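Local coordinates for hypothetical protein PH1320 (Pyrococcus horikoshii, PDB 2E87) that is of unknown function but binds GDP in an Obg-type G domain joined to a NOG1-like helical bundle, and probably works as a GTP-binding protein, at residues Met8-Thr13 and Lys152-Leu157. Numbering follows the deposited sequence.
Sequences MPTVLT and KAREVL. With SO4 (sulfate ion), chain C.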
HETATM    1  N   MSE A   8      10.758  -4.376   2.348  1.00 47.30           N
HETATM    2  CA  MSE A   8      11.489  -3.153   2.663  1.00 47.31           C
HETATM    3  C   MSE A   8      12.288  -3.358   3.959  1.00 42.12           C
HETATM    4  O   MSE A   8      11.735  -3.594   5.031  1.00 42.12           O
HETATM    5  CB  MSE A   8      10.531  -1.959   2.786  1.00 43.93           C
HETATM    6  CG  MSE A   8      11.233  -0.634   3.071  1.00 53.15           C
HETATM    7 SE   MSE A   8      10.028   0.897   3.237  1.00 63.98          SE
HETATM    8  CE  MSE A   8       8.558   0.023   4.111  1.00 67.24           C
ATOM      9  N   PRO A   9      13.607  -3.265   3.860  1.00 34.43           N
ATOM     10  CA  PRO A   9      14.541  -3.435   4.969  1.00 39.20           C
ATOM     11  C   PRO A   9      14.545  -2.301   5.980  1.00 43.73           C
ATOM     12  O   PRO A   9      14.099  -1.184   5.710  1.00 39.37           O
ATOM     13  CB  PRO A   9      15.875  -3.546   4.260  1.00 38.84           C
ATOM     14  CG  PRO A   9      15.715  -2.519   3.170  1.00 39.96           C
ATOM     15  CD  PRO A   9      14.299  -2.759   2.659  1.00 34.83           C
ATOM     16  N   THR A  10      15.043  -2.601   7.166  1.00 47.33           N
ATOM     17  CA  THR A  10      15.143  -1.591   8.190  1.00 47.47           C
ATOM     18  C   THR A  10      16.256  -0.663   7.695  1.00 44.15           C
ATOM     19  O   THR A  10      17.308  -1.119   7.248  1.00 43.66           O
ATOM     20  CB  THR A  10      15.503  -2.235   9.537  1.00 50.66           C
ATOM     21  OG1 THR A  10      14.368  -2.958  10.029  1.00 58.58           O
ATOM     22  CG2 THR A  10      15.907  -1.180  10.548  1.00 53.94           C
ATOM     23  N   VAL A  11      15.998   0.635   7.738  1.00 40.38           N
ATOM     24  CA  VAL A  11      16.961   1.631   7.290  1.00 41.84           C
ATOM     25  C   VAL A  11      17.864   2.043   8.442  1.00 38.39           C
ATOM     26  O   VAL A  11      17.380   2.450   9.492  1.00 42.30           O
ATOM     27  CB  VAL A  11      16.248   2.893   6.774  1.00 41.18           C
ATOM     28  CG1 VAL A  11      17.250   3.951   6.451  1.00 48.48           C
ATOM     29  CG2 VAL A  11      15.422   2.563   5.553  1.00 46.25           C
ATOM     30  N   LEU A  12      19.171   1.920   8.250  1.00 37.27           N
ATOM     31  CA  LEU A  12      20.124   2.324   9.276  1.00 38.54           C
ATOM     32  C   LEU A  12      20.169   3.856   9.395  1.00 34.56           C
ATOM     33  O   LEU A  12      19.977   4.560   8.411  1.00 34.44           O
ATOM     34  CB  LEU A  12      21.522   1.810   8.932  1.00 35.44           C
ATOM     35  CG  LEU A  12      21.810   0.308   9.043  1.00 43.18           C
ATOM     36  CD1 LEU A  12      23.329   0.087   9.087  1.00 36.75           C
ATOM     37  CD2 LEU A  12      21.199  -0.257  10.304  1.00 36.94           C
ATOM     38  N   THR A  13      20.404   4.373  10.596  1.00 33.20           N
ATOM     39  CA  THR A  13      20.496   5.826  10.777  1.00 36.32           C
ATOM     40  C   THR A  13      21.867   6.301  10.285  1.00 38.82           C
ATOM     41  O   THR A  13      22.792   5.497  10.116  1.00 38.63           O
ATOM     42  CB  THR A  13      20.336   6.254  12.270  1.00 36.70           C
ATOM     43  OG1 THR A  13      21.437   5.758  13.044  1.00 42.31           O
ATOM     44  CG2 THR A  13      19.046   5.706  12.845  1.00 30.11           C
ATOM     45  N   LYS A 152      10.244   4.820   9.848  1.00 37.44           N
ATOM     46  CA  LYS A 152       8.931   4.958  10.481  1.00 40.20           C
ATOM     47  C   LYS A 152       7.827   4.695   9.445  1.00 38.78           C
ATOM     48  O   LYS A 152       6.790   4.115   9.755  1.00 38.04           O
ATOM     49  CB  LYS A 152       8.743   6.367  11.063  1.00 44.93           C
ATOM     50  CG  LYS A 152       9.626   6.719  12.267  1.00 51.19           C
ATOM     51  CD  LYS A 152       9.583   8.214  12.529  1.00 60.77           C
ATOM     52  CE  LYS A 152      10.667   8.668  13.503  1.00 69.68           C
ATOM     53  NZ  LYS A 152      10.833  10.159  13.495  1.00 68.10           N
ATOM     54  N   ALA A 153       8.035   5.145   8.219  1.00 35.93           N
ATOM     55  CA  ALA A 153       7.037   4.911   7.184  1.00 40.79           C
ATOM     56  C   ALA A 153       6.971   3.394   6.959  1.00 42.54           C
ATOM     57  O   ALA A 153       5.915   2.847   6.649  1.00 40.97           O
ATOM     58  CB  ALA A 153       7.431   5.612   5.901  1.00 31.96           C
ATOM     59  N   ARG A 154       8.113   2.734   7.146  1.00 43.80           N
ATOM     60  CA  ARG A 154       8.226   1.292   6.963  1.00 43.51           C
ATOM     61  C   ARG A 154       7.341   0.537   7.943  1.00 48.31           C
ATOM     62  O   ARG A 154       6.657  -0.416   7.579  1.00 46.90           O
ATOM     63  CB  ARG A 154       9.675   0.857   7.159  1.00 41.93           C
ATOM     64  CG  ARG A 154       9.870  -0.639   7.211  1.00 45.43           C
ATOM     65  CD  ARG A 154      11.314  -0.970   7.550  1.00 54.24           C
ATOM     66  NE  ARG A 154      11.556  -2.406   7.647  1.00 61.68           N
ATOM     67  CZ  ARG A 154      10.928  -3.217   8.493  1.00 67.89           C
ATOM     68  NH1 ARG A 154      10.010  -2.737   9.325  1.00 70.53           N
ATOM     69  NH2 ARG A 154      11.221  -4.510   8.510  1.00 68.91           N
ATOM     70  N   GLU A 155       7.363   0.973   9.194  1.00 49.42           N
ATOM     71  CA  GLU A 155       6.576   0.339  10.231  1.00 49.23           C
ATOM     72  C   GLU A 155       5.093   0.597  10.009  1.00 44.55           C
ATOM     73  O   GLU A 155       4.279  -0.301  10.157  1.00 44.26           O
ATOM     74  CB  GLU A 155       7.014   0.864  11.600  1.00 53.15           C
ATOM     75  CG  GLU A 155       6.782  -0.099  12.754  1.00 59.75           C
ATOM     76  CD  GLU A 155       7.494  -1.433  12.569  1.00 66.67           C
ATOM     77  OE1 GLU A 155       8.720  -1.443  12.328  1.00 73.01           O
ATOM     78  OE2 GLU A 155       6.825  -2.478  12.670  1.00 67.86           O
ATOM     79  N   VAL A 156       4.750   1.824   9.642  1.00 42.91           N
ATOM     80  CA  VAL A 156       3.356   2.197   9.408  1.00 43.24           C
ATOM     81  C   VAL A 156       2.743   1.458   8.228  1.00 45.15           C
ATOM     82  O   VAL A 156       1.564   1.104   8.254  1.00 45.62           O
ATOM     83  CB  VAL A 156       3.200   3.718   9.121  1.00 42.29           C
ATOM     84  CG1 VAL A 156       1.800   4.006   8.601  1.00 39.69           C
ATOM     85  CG2 VAL A 156       3.446   4.535  10.384  1.00 40.28           C
ATOM     86  N   LEU A 157       3.546   1.229   7.195  1.00 40.82           N
ATOM     87  CA  LEU A 157       3.050   0.579   5.992  1.00 40.17           C
ATOM     88  C   LEU A 157       2.668  -0.882   6.172  1.00 43.42           C
ATOM     89  O   LEU A 157       2.008  -1.468   5.309  1.00 42.33           O
ATOM     90  CB  LEU A 157       4.058   0.734   4.858  1.00 30.40           C
ATOM     91  CG  LEU A 157       4.157   2.166   4.331  1.00 36.13           C
ATOM     92  CD1 LEU A 157       5.263   2.237   3.298  1.00 28.90           C
ATOM     93  CD2 LEU A 157       2.823   2.603   3.738  1.00 37.05           C
TER
HETATM   94  S   SO4 C 402      10.722  -5.720  11.969  1.00 87.63           S
HETATM   95  O1  SO4 C 402       9.629  -6.612  11.340  1.00 86.11           O
HETATM   96  O2  SO4 C 402      11.331  -6.371  13.206  1.00 86.54           O
HETATM   97  O3  SO4 C 402      11.822  -5.593  10.901  1.00 85.31           O
HETATM   98  O4  SO4 C 402      10.095  -4.389  12.397  1.00 83.91           O
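Two interactions grip Arg154 NH1: a salt bridge to Glu155 OE1 at 3.5 Å, made to the next residue of the same helix, and a weak hydrogen bond, equally long, to sulfate O4. The helix is 144-156 of the NOG1-type N-terminal helical bundle, and Arg154 reaches from near its C-terminal end to the irregular segment 8-13 that leads into helix 14-30. Asn151 and Leu147, earlier on helix 144-156, continue the junction through Val11, well away from the GDP pocket.

Extended from CG to NE, the arginine carries Arg154 NE to Met8 O at 2.9 Å. The N-H...O angle of 123° makes this hydrogen bond weak despite its shortness. Chi4 of -59° turns the guanidinium out of line with that extended chain. Thr10 OG1 then sits over one face, towards the rim and 3.7 Å from Arg154 NE, while Pro9 O lies near the plane at the edge and comes within 3.3 Å of Arg154 CD. On the sulfate side Arg154 NH2 approaches sulfate O3 to 2.7 Å. This ion, probably from the crystallisation liquor, is also hydrogen-bonded to Lys158 NZ, which forms a salt bridge with Glu155 OE2; the positive charges of Arg154 and Lys158 may offset the negative charge that Glu155 and sulfate bring together.

Apolar packing flanks the polar group. The selenomethionine Met8 and Arg154 run past each other in opposite directions, so the Met8 tip lies against the root of the arginine. Met8 bends at chi3 (36°), and Met8 CE comes to 3.1 Å from Arg154 CA, a tight contact. Met8 SE rests more loosely against Arg154 CB, and the terminal methyl Met8 CE also meets Leu157 CD1 at 4.1 Å.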